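Local coordinates for protein glucosamine-6-phosphate deaminase (Bacillus subtilis, PDB 2BKV) that belongs to the glucosamine-6-phosphate isomerase/6-phosphogluconolactonase family, has a Rossmann-like alpha/beta fold and holds 2-phosphoglycolic acid in a pocket at the ends of its strands, at residues L131-N136 with K200-A205; L32-G37 with F82-R87. One frame throughout, in Å; residues are numbered along the deposited sequence.

Interaction 1: L131-N136 with K200-A205. With PGA (2-phosphoglycolic acid), chain C.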
loop_
_atom_site.group_PDB
_atom_site.type_symbol
_atom_site.label_atom_id
_atom_site.label_comp_id
_atom_site.label_asym_id
_atom_site.label_seq_id
_atom_site.Cartn_x
_atom_site.Cartn_y
_atom_site.Cartn_z
ATOM N N LEU A 131 1.347 1.661 -3.487
ATOM C CA LEU A 131 0.399 2.473 -2.739
ATOM C C LEU A 131 -0.935 2.504 -3.448
ATOM O O LEU A 131 -0.996 2.372 -4.655
ATOM C CB LEU A 131 0.859 3.930 -2.680
ATOM C CG LEU A 131 2.089 4.275 -1.919
ATOM C CD1 LEU A 131 2.381 5.777 -2.117
ATOM C CD2 LEU A 131 1.945 3.978 -0.452
ATOM N N GLY A 132 -1.992 2.754 -2.672
ATOM C CA GLY A 132 -3.287 3.204 -3.163
ATOM C C GLY A 132 -3.542 4.622 -2.675
ATOM O O GLY A 132 -2.721 5.209 -1.974
ATOM N N ILE A 133 -4.675 5.185 -3.057
ATOM C CA ILE A 133 -5.025 6.524 -2.664
ATOM C C ILE A 133 -6.462 6.489 -2.154
ATOM O O ILE A 133 -7.313 5.777 -2.673
ATOM C CB ILE A 133 -4.842 7.530 -3.814
ATOM C CG1 ILE A 133 -4.879 8.979 -3.346
ATOM C CG2 ILE A 133 -5.875 7.285 -4.890
ATOM C CD1 ILE A 133 -4.397 9.976 -4.390
ATOM N N GLY A 134 -6.695 7.164 -1.057
ATOM C CA GLY A 134 -8.062 7.344 -0.588
ATOM C C GLY A 134 -8.844 8.330 -1.422
ATOM O O GLY A 134 -8.281 9.163 -2.145
ATOM N N ARG A 135 -10.170 8.277 -1.286
ATOM C CA ARG A 135 -11.016 9.316 -1.865
ATOM C C ARG A 135 -10.598 10.715 -1.421
ATOM O O ARG A 135 -10.710 11.653 -2.194
ATOM C CB ARG A 135 -12.471 9.111 -1.465
ATOM C CG ARG A 135 -13.254 8.089 -2.250
ATOM C CD ARG A 135 -14.767 8.273 -2.011
ATOM N NE ARG A 135 -15.152 9.681 -1.841
ATOM C CZ ARG A 135 -16.340 10.099 -1.404
ATOM N NH1 ARG A 135 -17.290 9.225 -1.089
ATOM N NH2 ARG A 135 -16.582 11.402 -1.276
ATOM N N ASN A 136 -10.112 10.839 -0.183
ATOM C CA ASN A 136 -9.660 12.094 0.398
ATOM C C ASN A 136 -8.156 12.363 0.233
ATOM O O ASN A 136 -7.620 13.277 0.848
ATOM C CB ASN A 136 -10.027 12.123 1.894
ATOM C CG ASN A 136 -9.302 11.085 2.706
ATOM O OD1 ASN A 136 -8.532 10.286 2.175
ATOM N ND2 ASN A 136 -9.525 11.105 4.031
ATOM N N LYS A 200 -14.162 5.171 -10.612
ATOM C CA LYS A 200 -14.688 6.527 -10.652
ATOM C C LYS A 200 -14.670 7.197 -9.281
ATOM O O LYS A 200 -14.543 8.419 -9.203
ATOM C CB LYS A 200 -16.080 6.559 -11.330
ATOM C CG LYS A 200 -17.260 6.667 -10.402
ATOM C CD LYS A 200 -18.603 6.916 -11.158
ATOM C CE LYS A 200 -19.568 7.780 -10.312
ATOM N NZ LYS A 200 -20.895 8.041 -10.957
ATOM N N SER A 201 -14.765 6.405 -8.210
ATOM C CA SER A 201 -14.670 6.951 -6.845
ATOM C C SER A 201 -13.389 7.756 -6.586
ATOM O O SER A 201 -13.356 8.602 -5.721
ATOM C CB SER A 201 -14.815 5.847 -5.793
ATOM O OG SER A 201 -13.646 5.035 -5.640
ATOM N N LYS A 202 -12.319 7.467 -7.317
ATOM C CA LYS A 202 -11.041 8.140 -7.110
ATOM C C LYS A 202 -10.812 9.268 -8.112
ATOM O O LYS A 202 -9.748 9.874 -8.150
ATOM C CB LYS A 202 -9.906 7.112 -7.221
ATOM C CG LYS A 202 -10.063 5.891 -6.303
ATOM C CD LYS A 202 -10.067 6.271 -4.833
ATOM C CE LYS A 202 -10.230 5.048 -3.947
ATOM N NZ LYS A 202 -9.094 4.079 -4.054
ATOM N N ALA A 203 -11.833 9.580 -8.920
ATOM C CA ALA A 203 -11.645 10.521 -9.992
ATOM C C ALA A 203 -11.371 11.935 -9.431
ATOM O O ALA A 203 -10.550 12.661 -9.943
ATOM C CB ALA A 203 -12.864 10.517 -10.899
ATOM N N GLU A 204 -12.041 12.288 -8.349
ATOM C CA GLU A 204 -11.776 13.583 -7.691
ATOM C C GLU A 204 -10.312 13.644 -7.136
ATOM O O GLU A 204 -9.591 14.632 -7.298
ATOM C CB GLU A 204 -12.855 13.863 -6.627
ATOM C CG GLU A 204 -14.317 13.807 -7.147
ATOM C CD GLU A 204 -15.351 14.432 -6.195
ATOM O OE1 GLU A 204 -14.966 14.960 -5.127
ATOM O OE2 GLU A 204 -16.559 14.392 -6.529
ATOM N N ALA A 205 -9.833 12.558 -6.545
ATOM C CA ALA A 205 -8.461 12.551 -6.024
ATOM C C ALA A 205 -7.383 12.655 -7.121
ATOM O O ALA A 205 -6.345 13.317 -6.980
ATOM C CB ALA A 205 -8.252 11.327 -5.177
HETATM P P PGA C . -8.847 0.595 -1.949
HETATM O O1P PGA C . -8.149 1.364 -0.702
HETATM O O2P PGA C . -9.741 -0.452 -1.212
HETATM O O3P PGA C . -9.669 1.664 -2.655
HETATM O O4P PGA C . -7.677 0.052 -2.762
HETATM C C2 PGA C . -7.412 2.553 -0.964
HETATM C C1 PGA C . -6.701 2.975 0.292
HETATM O O1 PGA C . -7.637 3.136 1.344
HETATM O O HOH W 1 -6.042 3.448 -4.989
HETATM O O HOH W 2 -11.287 10.882 -5.162
#

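Interaction 2: L32-G37 with F82-R87. With PGA (2-phosphoglycolic acid), chain C.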
loop_
_atom_site.group_PDB
_atom_site.type_symbol
_atom_site.label_atom_id
_atom_site.label_comp_id
_atom_site.label_asym_id
_atom_site.label_seq_id
_atom_site.Cartn_x
_atom_site.Cartn_y
_atom_site.Cartn_z
ATOM N N LEU A 32 10.260 -5.259 -0.828
ATOM C CA LEU A 32 9.047 -4.742 -1.434
ATOM C C LEU A 32 8.137 -4.195 -0.362
ATOM O O LEU A 32 7.783 -4.903 0.577
ATOM C CB LEU A 32 8.264 -5.842 -2.182
ATOM C CG LEU A 32 9.063 -6.755 -3.077
ATOM C CD1 LEU A 32 8.058 -7.750 -3.725
ATOM C CD2 LEU A 32 9.828 -5.987 -4.146
ATOM N N GLY A 33 7.665 -2.971 -0.562
ATOM C CA GLY A 33 6.642 -2.366 0.261
ATOM C C GLY A 33 5.302 -2.631 -0.405
ATOM O O GLY A 33 5.121 -2.333 -1.595
ATOM N N LEU A 34 4.368 -3.220 0.340
ATOM C CA LEU A 34 3.125 -3.679 -0.212
ATOM C C LEU A 34 1.929 -3.024 0.450
ATOM O O LEU A 34 2.024 -2.451 1.563
ATOM C CB LEU A 34 3.037 -5.183 -0.034
ATOM C CG LEU A 34 4.153 -5.958 -0.760
ATOM C CD1 LEU A 34 4.055 -7.448 -0.528
ATOM C CD2 LEU A 34 4.208 -5.646 -2.253
ATOM N N ALA A 35 0.777 -3.183 -0.194
ATOM C CA ALA A 35 -0.488 -2.530 0.216
ATOM C C ALA A 35 -1.663 -3.486 0.056
ATOM O O ALA A 35 -1.546 -4.528 -0.608
ATOM C CB ALA A 35 -0.681 -1.334 -0.597
ATOM N N THR A 36 -2.769 -3.143 0.710
ATOM C CA THR A 36 -3.963 -3.990 0.645
ATOM C C THR A 36 -5.105 -3.192 0.039
ATOM O O THR A 36 -4.834 -2.207 -0.651
ATOM C CB THR A 36 -4.330 -4.566 2.029
ATOM O OG1 THR A 36 -4.836 -3.518 2.822
ATOM C CG2 THR A 36 -3.138 -5.204 2.734
ATOM N N GLY A 37 -6.327 -3.687 0.207
ATOM C CA GLY A 37 -7.505 -3.078 -0.355
ATOM C C GLY A 37 -7.866 -3.669 -1.723
ATOM O O GLY A 37 -7.232 -4.613 -2.202
ATOM N N PHE A 82 -4.074 -11.395 7.365
ATOM C CA PHE A 82 -4.898 -12.391 6.698
ATOM C C PHE A 82 -4.986 -12.096 5.205
ATOM O O PHE A 82 -4.851 -12.998 4.379
ATOM C CB PHE A 82 -6.282 -12.415 7.336
ATOM C CG PHE A 82 -7.213 -13.472 6.757
ATOM C CD1 PHE A 82 -7.337 -14.724 7.342
ATOM C CD2 PHE A 82 -7.937 -13.213 5.607
ATOM C CE1 PHE A 82 -8.206 -15.692 6.793
ATOM C CE2 PHE A 82 -8.795 -14.152 5.058
ATOM C CZ PHE A 82 -8.919 -15.395 5.652
ATOM N N TYR A 83 -5.251 -10.841 4.865
ATOM C CA TYR A 83 -5.307 -10.432 3.443
ATOM C C TYR A 83 -4.035 -10.860 2.743
ATOM O O TYR A 83 -4.072 -11.426 1.682
ATOM C CB TYR A 83 -5.508 -8.928 3.324
ATOM C CG TYR A 83 -5.516 -8.324 1.945
ATOM C CD1 TYR A 83 -6.691 -7.844 1.349
ATOM C CD2 TYR A 83 -4.329 -8.140 1.266
ATOM C CE1 TYR A 83 -6.661 -7.206 0.142
ATOM C CE2 TYR A 83 -4.282 -7.519 0.047
ATOM C CZ TYR A 83 -5.442 -7.085 -0.547
ATOM O OH TYR A 83 -5.344 -6.428 -1.759
ATOM N N MET A 84 -2.880 -10.485 3.283
ATOM C CA MET A 84 -1.615 -10.710 2.583
ATOM C C MET A 84 -1.332 -12.175 2.410
ATOM O O MET A 84 -0.789 -12.598 1.366
ATOM C CB MET A 84 -0.474 -9.997 3.259
ATOM C CG MET A 84 -0.566 -8.477 3.133
ATOM S SD MET A 84 -0.616 -7.834 1.448
ATOM C CE MET A 84 0.914 -8.456 0.794
ATOM N N ASN A 85 -1.637 -12.961 3.441
ATOM C CA ASN A 85 -1.434 -14.363 3.321
ATOM C C ASN A 85 -2.332 -14.988 2.285
ATOM O O ASN A 85 -1.896 -15.824 1.538
ATOM C CB ASN A 85 -1.528 -15.073 4.659
ATOM C CG ASN A 85 -0.347 -15.966 4.871
ATOM O OD1 ASN A 85 0.587 -15.593 5.538
ATOM N ND2 ASN A 85 -0.321 -17.076 4.167
ATOM N N ASP A 86 -3.583 -14.565 2.240
ATOM C CA ASP A 86 -4.583 -15.161 1.367
ATOM C C ASP A 86 -4.331 -14.790 -0.060
ATOM O O ASP A 86 -4.374 -15.637 -0.955
ATOM C CB ASP A 86 -5.941 -14.611 1.764
ATOM C CG ASP A 86 -7.048 -15.207 0.955
ATOM O OD1 ASP A 86 -7.244 -16.450 1.015
ATOM O OD2 ASP A 86 -7.740 -14.428 0.266
ATOM N N ARG A 87 -4.101 -13.503 -0.295
ATOM C CA ARG A 87 -3.958 -13.001 -1.661
ATOM C C ARG A 87 -2.571 -13.282 -2.266
ATOM O O ARG A 87 -2.395 -13.281 -3.481
ATOM C CB ARG A 87 -4.139 -11.474 -1.700
ATOM C CG ARG A 87 -5.540 -10.898 -1.726
ATOM C CD ARG A 87 -6.490 -11.313 -0.653
ATOM N NE ARG A 87 -7.584 -10.335 -0.584
ATOM C CZ ARG A 87 -8.664 -10.437 0.187
ATOM N NH1 ARG A 87 -9.579 -9.477 0.175
ATOM N NH2 ARG A 87 -8.836 -11.488 0.966
HETATM P P PGA C . -8.847 0.595 -1.949
HETATM O O1P PGA C . -8.149 1.364 -0.702
HETATM O O2P PGA C . -9.741 -0.452 -1.212
HETATM O O3P PGA C . -9.669 1.664 -2.655
HETATM O O4P PGA C . -7.677 0.052 -2.762
HETATM C C2 PGA C . -7.412 2.553 -0.964
HETATM C C1 PGA C . -6.701 2.975 0.292
HETATM O O1 PGA C . -7.637 3.136 1.344
#

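Interaction 1: L131-N136 with K200-A205
The phosphate pocket of this Rossmann-like fold has one wall where I133 and K202 meet. I133 lies in the loop that follows strand 128-131. K202 is the N-cap residue of helix 203-211. The K202 chain turns about CB-CG (chi2 -62°) and again about CD-CE (chi4 64°), which brings NZ between loop and ligand. K202 NZ donates to I133 O at 2.8 Å. The approach is almost straight along the carbonyl, with a C=O...N angle of 175°. The same K202 NZ donates to O3P of PGA, also at 2.8 Å. A water accepts from I133 N and, weakly, from K202 NZ. PGA is also hydrogen-bonded to G38 N, T39 OG1 and H138 NE2.

Behind the lysine, I133 CD1 packs on A205 CB at 4.2 Å. Two further contacts are packing on backbone carbonyls. The methyl A205 CB sits 3.7 Å from G134 O. R135 lays its aliphatic part against the turn, with CG 3.5 Å from S201 O. A second water donates to R135 O and S201 O and accepts from A205 N at 2.6 Å. It joins loop and helix start through three bonds. Two short bonds, to a carbonyl and to a phosphate oxygen, and a weak one to water surround K202 NZ, which would favour the charged form and limit its rotation.

Interaction 2: L32-G37 with F82-R87
T36 meets the ring of Y83 face on. T36 CB stands 3.6 Å from the ring centroid and 12° off the normal, a CH-pi contact over the centre of the face. T36 CG2 lies over the same ring, 3.5 Å from Y83 CD2. The two side chains run past each other in opposite directions. Y83 CG is anti to the backbone N (chi1 177°), and the ring extends from the helix to the loop. There Y83 OH donates to G37 O at 2.7 Å, in the carbonyl plane. G37 CA lies 3.6 Å from O2P of PGA. Beside the ring, M84 folds back at chi2 and chi3. Its SD comes 3.9 Å from T36 CG2, and its CE packs on L34 CD1 at 3.6 Å.

The next shell holds the tyrosine from behind. R87 NE lies over the opposite face, offset toward the rim. The R87 guanidinium is itself held by salt bridges to D86 and E41. Y44 of helix 41-53 touches L34, Y83 and M84, and its OH donates a hydrogen bond to A35 O. The whole is a strand-end loop of a Rossmann-like alpha/beta fold, bordering the PGA site and packed against helix 80-89.

From the N terminus, strand 31-34 runs into the loop at G37. Interaction 2 closes the first long loop when helix 80-89 returns to it, 45 residues on, after helix 41-53 and strand 62-69. The chain then passes strand 128-131, which pairs in parallel with strand 31-34. Interaction 1 closes the second loop, from the end of strand 128-131 to the start of helix 203-211, 64 residues later. The contacts are in series and neither nest nor cross. Their centres lie about 19 Å apart. They tie two helices to the ends of adjacent parallel strands, and both touch PGA, which lies between those strand-end loops.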